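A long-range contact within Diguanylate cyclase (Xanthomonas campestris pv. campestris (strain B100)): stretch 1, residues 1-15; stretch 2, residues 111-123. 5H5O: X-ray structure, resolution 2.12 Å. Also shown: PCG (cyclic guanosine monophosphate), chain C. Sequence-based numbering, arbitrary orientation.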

# COMPACT_ATOMS: atom_id res chain seq x y z
N GLY A 1 7.10 -4.73 -15.49
CA GLY A 1 7.48 -3.32 -15.52
C GLY A 1 6.86 -2.50 -14.40
O GLY A 1 6.84 -2.92 -13.24
N LEU A 2 6.36 -1.32 -14.75
CA LEU A 2 5.72 -0.44 -13.77
C LEU A 2 4.34 0.02 -14.25
O LEU A 2 3.86 1.10 -13.88
CB LEU A 2 6.62 0.76 -13.44
CG LEU A 2 6.51 1.31 -12.01
CD1 LEU A 2 6.70 0.18 -11.00
CD2 LEU A 2 7.52 2.43 -11.77
N HIS A 3 3.72 -0.80 -15.10
CA HIS A 3 2.33 -0.60 -15.49
C HIS A 3 1.45 -1.57 -14.70
O HIS A 3 1.84 -2.71 -14.45
CB HIS A 3 2.14 -0.82 -17.00
CG HIS A 3 2.64 0.33 -17.83
ND1 HIS A 3 2.17 0.57 -19.11
CD2 HIS A 3 3.55 1.29 -17.58
CE1 HIS A 3 2.78 1.64 -19.60
NE2 HIS A 3 3.62 2.09 -18.69
N ALA A 4 0.27 -1.10 -14.32
CA ALA A 4 -0.64 -1.83 -13.43
C ALA A 4 -0.84 -3.31 -13.75
O ALA A 4 -0.09 -4.16 -13.26
CB ALA A 4 -1.98 -1.11 -13.37
N LEU A 5 -1.84 -3.61 -14.56
CA LEU A 5 -2.21 -5.00 -14.90
C LEU A 5 -2.71 -5.86 -13.74
O LEU A 5 -1.97 -6.25 -12.84
CB LEU A 5 -1.12 -5.72 -15.71
CG LEU A 5 -1.39 -5.80 -17.21
CD1 LEU A 5 -1.83 -4.45 -17.81
CD2 LEU A 5 -0.17 -6.31 -17.96
N MSE A 6 -4.01 -6.12 -13.78
CA MSE A 6 -4.63 -7.09 -12.92
C MSE A 6 -4.27 -8.48 -13.44
O MSE A 6 -3.84 -8.61 -14.59
CB MSE A 6 -6.15 -6.92 -12.98
CG MSE A 6 -6.61 -5.47 -12.96
SE MSE A 6 -6.37 -4.77 -11.20
CE MSE A 6 -7.69 -5.84 -10.24
N THR A 7 -4.45 -9.49 -12.60
CA THR A 7 -4.39 -10.89 -13.03
C THR A 7 -5.75 -11.27 -13.68
O THR A 7 -6.73 -10.51 -13.61
CB THR A 7 -4.12 -11.84 -11.85
OG1 THR A 7 -5.23 -11.81 -10.96
CG2 THR A 7 -2.86 -11.41 -11.08
N ALA A 8 -5.80 -12.43 -14.34
CA ALA A 8 -7.05 -12.88 -14.96
C ALA A 8 -8.14 -13.06 -13.88
O ALA A 8 -9.28 -12.62 -14.02
CB ALA A 8 -6.83 -14.17 -15.72
N GLU A 9 -7.75 -13.69 -12.78
CA GLU A 9 -8.63 -13.88 -11.64
C GLU A 9 -9.20 -12.55 -11.12
O GLU A 9 -10.41 -12.40 -10.92
CB GLU A 9 -7.84 -14.56 -10.53
CG GLU A 9 -8.61 -14.73 -9.26
CD GLU A 9 -7.76 -15.41 -8.19
OE1 GLU A 9 -6.57 -15.04 -8.04
OE2 GLU A 9 -8.29 -16.32 -7.53
N GLU A 10 -8.32 -11.58 -10.89
CA GLU A 10 -8.77 -10.25 -10.48
C GLU A 10 -9.76 -9.63 -11.47
O GLU A 10 -10.81 -9.09 -11.08
CB GLU A 10 -7.56 -9.33 -10.28
CG GLU A 10 -6.70 -9.69 -9.07
CD GLU A 10 -5.37 -8.94 -9.05
OE1 GLU A 10 -5.07 -8.20 -10.02
OE2 GLU A 10 -4.63 -9.08 -8.06
N LEU A 11 -9.43 -9.70 -12.76
CA LEU A 11 -10.26 -9.09 -13.79
C LEU A 11 -11.66 -9.66 -13.68
O LEU A 11 -12.61 -8.91 -13.60
CB LEU A 11 -9.69 -9.34 -15.19
CG LEU A 11 -9.32 -8.17 -16.10
CD1 LEU A 11 -9.01 -6.90 -15.30
CD2 LEU A 11 -8.14 -8.56 -17.03
N ALA A 12 -11.76 -10.99 -13.64
CA ALA A 12 -13.06 -11.65 -13.57
C ALA A 12 -13.81 -11.32 -12.28
O ALA A 12 -15.00 -10.97 -12.32
CB ALA A 12 -12.92 -13.17 -13.72
N PHE A 13 -13.12 -11.43 -11.14
CA PHE A 13 -13.79 -11.20 -9.86
C PHE A 13 -14.14 -9.74 -9.58
O PHE A 13 -15.21 -9.46 -9.04
CB PHE A 13 -13.03 -11.84 -8.69
CG PHE A 13 -13.30 -13.31 -8.54
CD1 PHE A 13 -14.52 -13.76 -8.06
CD2 PHE A 13 -12.35 -14.24 -8.93
CE1 PHE A 13 -14.79 -15.12 -7.94
CE2 PHE A 13 -12.60 -15.61 -8.80
CZ PHE A 13 -13.83 -16.06 -8.31
N PHE A 14 -13.23 -8.82 -9.91
CA PHE A 14 -13.51 -7.40 -9.77
C PHE A 14 -14.67 -7.02 -10.70
O PHE A 14 -15.52 -6.21 -10.33
CB PHE A 14 -12.28 -6.55 -10.11
CG PHE A 14 -11.29 -6.43 -8.96
CD1 PHE A 14 -11.03 -5.19 -8.39
CD2 PHE A 14 -10.66 -7.55 -8.45
CE1 PHE A 14 -10.13 -5.08 -7.32
CE2 PHE A 14 -9.76 -7.44 -7.40
CZ PHE A 14 -9.48 -6.19 -6.84
N ALA A 15 -14.68 -7.58 -11.91
CA ALA A 15 -15.79 -7.35 -12.83
C ALA A 15 -17.12 -7.78 -12.20
O ALA A 15 -18.09 -7.03 -12.20
CB ALA A 15 -15.56 -8.09 -14.14
N HIS A 111 -3.21 -10.23 -2.10
CA HIS A 111 -2.24 -10.26 -3.19
C HIS A 111 -2.36 -8.97 -4.02
O HIS A 111 -1.34 -8.34 -4.39
CB HIS A 111 -2.46 -11.51 -4.04
CG HIS A 111 -1.36 -11.77 -5.01
ND1 HIS A 111 -1.48 -11.50 -6.36
CD2 HIS A 111 -0.11 -12.28 -4.84
CE1 HIS A 111 -0.36 -11.82 -6.98
NE2 HIS A 111 0.49 -12.30 -6.08
N PHE A 112 -3.59 -8.56 -4.28
CA PHE A 112 -3.80 -7.31 -5.00
C PHE A 112 -3.27 -6.12 -4.20
O PHE A 112 -2.63 -5.24 -4.77
CB PHE A 112 -5.28 -7.10 -5.33
CG PHE A 112 -5.60 -5.68 -5.73
CD1 PHE A 112 -5.29 -5.22 -7.01
CD2 PHE A 112 -6.19 -4.81 -4.82
CE1 PHE A 112 -5.57 -3.91 -7.38
CE2 PHE A 112 -6.47 -3.50 -5.19
CZ PHE A 112 -6.15 -3.05 -6.47
N LEU A 113 -3.54 -6.08 -2.90
CA LEU A 113 -3.11 -4.92 -2.10
C LEU A 113 -1.59 -4.83 -2.04
O LEU A 113 -0.99 -3.75 -2.02
CB LEU A 113 -3.68 -5.03 -0.68
CG LEU A 113 -5.18 -4.78 -0.56
CD1 LEU A 113 -5.68 -5.07 0.87
CD2 LEU A 113 -5.53 -3.36 -0.97
N ARG A 114 -0.97 -6.00 -1.97
CA ARG A 114 0.47 -6.10 -2.00
C ARG A 114 1.04 -5.51 -3.29
O ARG A 114 1.96 -4.69 -3.26
CB ARG A 114 0.84 -7.57 -1.87
CG ARG A 114 2.29 -7.85 -1.68
CD ARG A 114 2.44 -9.19 -1.02
NE ARG A 114 3.83 -9.62 -1.02
CZ ARG A 114 4.22 -10.85 -0.71
NH1 ARG A 114 3.31 -11.76 -0.38
NH2 ARG A 114 5.51 -11.16 -0.74
N ARG A 115 0.48 -5.94 -4.43
CA ARG A 115 0.88 -5.38 -5.71
C ARG A 115 0.62 -3.88 -5.79
O ARG A 115 1.39 -3.15 -6.39
CB ARG A 115 0.21 -6.10 -6.88
CG ARG A 115 0.60 -7.56 -7.02
CD ARG A 115 0.61 -8.00 -8.50
NE ARG A 115 -0.41 -7.32 -9.30
CZ ARG A 115 -1.71 -7.56 -9.20
NH1 ARG A 115 -2.15 -8.46 -8.31
NH2 ARG A 115 -2.58 -6.89 -9.96
N SER A 116 -0.46 -3.41 -5.17
CA SER A 116 -0.73 -1.97 -5.12
C SER A 116 0.38 -1.18 -4.43
O SER A 116 0.84 -0.15 -4.95
CB SER A 116 -2.05 -1.71 -4.39
OG SER A 116 -3.15 -2.10 -5.18
N ILE A 117 0.77 -1.63 -3.25
CA ILE A 117 1.83 -0.98 -2.47
C ILE A 117 3.12 -0.80 -3.28
O ILE A 117 3.70 0.28 -3.30
CB ILE A 117 2.14 -1.75 -1.19
CG1 ILE A 117 0.99 -1.56 -0.20
CG2 ILE A 117 3.45 -1.26 -0.56
CD1 ILE A 117 0.93 -2.65 0.87
N VAL A 118 3.55 -1.87 -3.96
CA VAL A 118 4.71 -1.79 -4.83
C VAL A 118 4.53 -0.70 -5.89
O VAL A 118 5.41 0.14 -6.08
CB VAL A 118 5.00 -3.12 -5.53
CG1 VAL A 118 6.18 -2.96 -6.48
CG2 VAL A 118 5.28 -4.24 -4.51
N ARG A 119 3.38 -0.69 -6.55
CA ARG A 119 3.11 0.29 -7.59
C ARG A 119 3.17 1.71 -7.01
O ARG A 119 3.81 2.59 -7.57
CB ARG A 119 1.75 0.02 -8.26
CG ARG A 119 1.59 0.65 -9.65
CD ARG A 119 0.12 0.85 -10.03
NE ARG A 119 -0.52 1.85 -9.17
CZ ARG A 119 -1.45 2.71 -9.55
NH1 ARG A 119 -1.90 2.73 -10.81
NH2 ARG A 119 -1.94 3.57 -8.67
N VAL A 120 2.52 1.90 -5.87
CA VAL A 120 2.38 3.22 -5.27
C VAL A 120 3.68 3.77 -4.69
O VAL A 120 3.93 4.98 -4.74
CB VAL A 120 1.24 3.23 -4.22
CG1 VAL A 120 1.21 4.54 -3.45
CG2 VAL A 120 -0.09 3.01 -4.93
N VAL A 121 4.51 2.90 -4.14
CA VAL A 121 5.82 3.33 -3.66
C VAL A 121 6.69 3.73 -4.85
O VAL A 121 7.55 4.61 -4.75
CB VAL A 121 6.49 2.26 -2.77
CG1 VAL A 121 7.97 2.58 -2.53
CG2 VAL A 121 5.74 2.15 -1.46
N ASN A 122 6.40 3.12 -5.99
CA ASN A 122 7.08 3.46 -7.24
C ASN A 122 6.30 4.47 -8.08
O ASN A 122 6.44 4.50 -9.30
CB ASN A 122 7.35 2.19 -8.06
CG ASN A 122 8.37 1.28 -7.42
OD1 ASN A 122 9.14 1.69 -6.55
ND2 ASN A 122 8.39 0.02 -7.84
N ASN A 123 5.51 5.32 -7.43
CA ASN A 123 4.71 6.32 -8.14
C ASN A 123 4.99 7.78 -7.76
O ASN A 123 6.10 8.11 -7.33
CB ASN A 123 3.22 6.00 -8.04
CG ASN A 123 2.53 6.72 -6.90
OD1 ASN A 123 1.34 6.56 -6.67
ND2 ASN A 123 3.30 7.53 -6.17
PA PCG C . -6.47 8.34 -7.06
O1A PCG C . -7.80 7.76 -6.73
O2A PCG C . -5.58 9.28 -6.31
O5' PCG C . -6.80 8.77 -8.25
C5' PCG C . -5.72 9.19 -9.09
C4' PCG C . -4.93 7.92 -9.28
O4' PCG C . -3.75 7.90 -10.03
C3' PCG C . -4.56 7.29 -7.98
O3' PCG C . -5.76 7.08 -7.19
C2' PCG C . -3.78 6.10 -8.47
O2' PCG C . -4.52 4.90 -8.68
C1' PCG C . -3.24 6.59 -9.83
N9 PCG C . -1.80 6.91 -10.12
C8 PCG C . -1.13 6.50 -11.20
N7 PCG C . 0.14 6.93 -11.20
C5 PCG C . 0.32 7.65 -10.10
C6 PCG C . 1.44 8.40 -9.48
O6 PCG C . 2.54 8.43 -10.06
N1 PCG C . 1.24 9.03 -8.30
C2 PCG C . 0.04 9.00 -7.66
N2 PCG C . -0.10 9.65 -6.49
N3 PCG C . -1.05 8.33 -8.18
C4 PCG C . -0.96 7.65 -9.37
O HOH W 1 -4.76 -11.08 -6.47

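The contact joins the N-terminal segment and the first turns of helix 8-15 to helix 111-121 and the residue that follows it, burying 489 Å² summed over both sides. The helix axes come no closer than 12.2 Å and their N-to-C directions differ by 110°, so side chains and the loop of residues 1-7, rather than close backbone packing, bridge the gap.

Leu 2 starts the contact: its CB leaves the backbone sideways, but the end of the side chain comes nearer, placing Leu 2 CD2 3.4 Å from Asn 122 O and Leu 2 CD1 3.6 Å from Asn 122 ND2. These are van der Waals approaches of aliphatic carbons to polar atoms, and both residues are exposed and poorly ordered, so this end of the contact is the less firmly defined. His 3 points away and takes no part. Ala 4, also poorly ordered, lies with Ala 4 CB 4.4 Å from Arg 119 CD, a methyl group set against the aliphatic part of an arginine. The far end of that arginine serves the ligand, with Arg 119 NH2 donating a weak hydrogen bond of 2.9 Å to PCG O2'.

Leu 5 contributes through its backbone. Its side chain ends away from the helix, while its carbonyl accepts a weak hydrogen bond from Arg 115 NH2 (Arg 115 NH2 to Leu 5 O 3.0 Å, N-H...O angle 132°). Met 6, a selenomethionine, is buried; its m, m, m side chain carries Met 6 SE to 4.0 Å from Phe 112 CE1. Met 6 SE lies 5.1 Å from the centroid of the Phe 112 ring and 65° off the ring normal, an oblique approach in which a flexible apolar chain fits against an aromatic one.

Thr 7 works in two directions. Thr 7 OG1 accepts from Glu 10 N at 3.1 Å and 168°, the N-cap of helix 8-15, while Thr 7 CG2 lies over one face of the Arg 115 guanidinium, 4.1 Å from Arg 115 NH1.

Glu 10 is the polar centre of the contact. Buried, with CB directed toward the other helix, it forms a two-pronged salt bridge: Arg 115 NH1 donates to Glu 10 OE2 at 2.6 Å and 174°, and Arg 115 NH2 donates to Glu 10 OE1 at 2.8 Å and 153°. The carboxylate meets the guanidinium at its edge, where the N-H groups point. Glu 10 OE1 also accepts from Thr 7 N (3.0 Å, 158°), tying the salt bridge to the capping turn. Water 1 donates to Glu 10 OE2 at 2.6 Å and lies 3.3 Å from His 111 ND1, a weak hydrogen bond that extends the network to the histidine.

One turn later, Phe 14 closes the contact. Its edge is directed toward the face of Phe 112, with centroids 5.2 Å apart, planes at 60°, and Phe 14 CZ 4.1 Å from Phe 112 CG. Both residues are buried; Phe 112 takes apolar contacts from Met 6 and Phe 14, beside the charged pair.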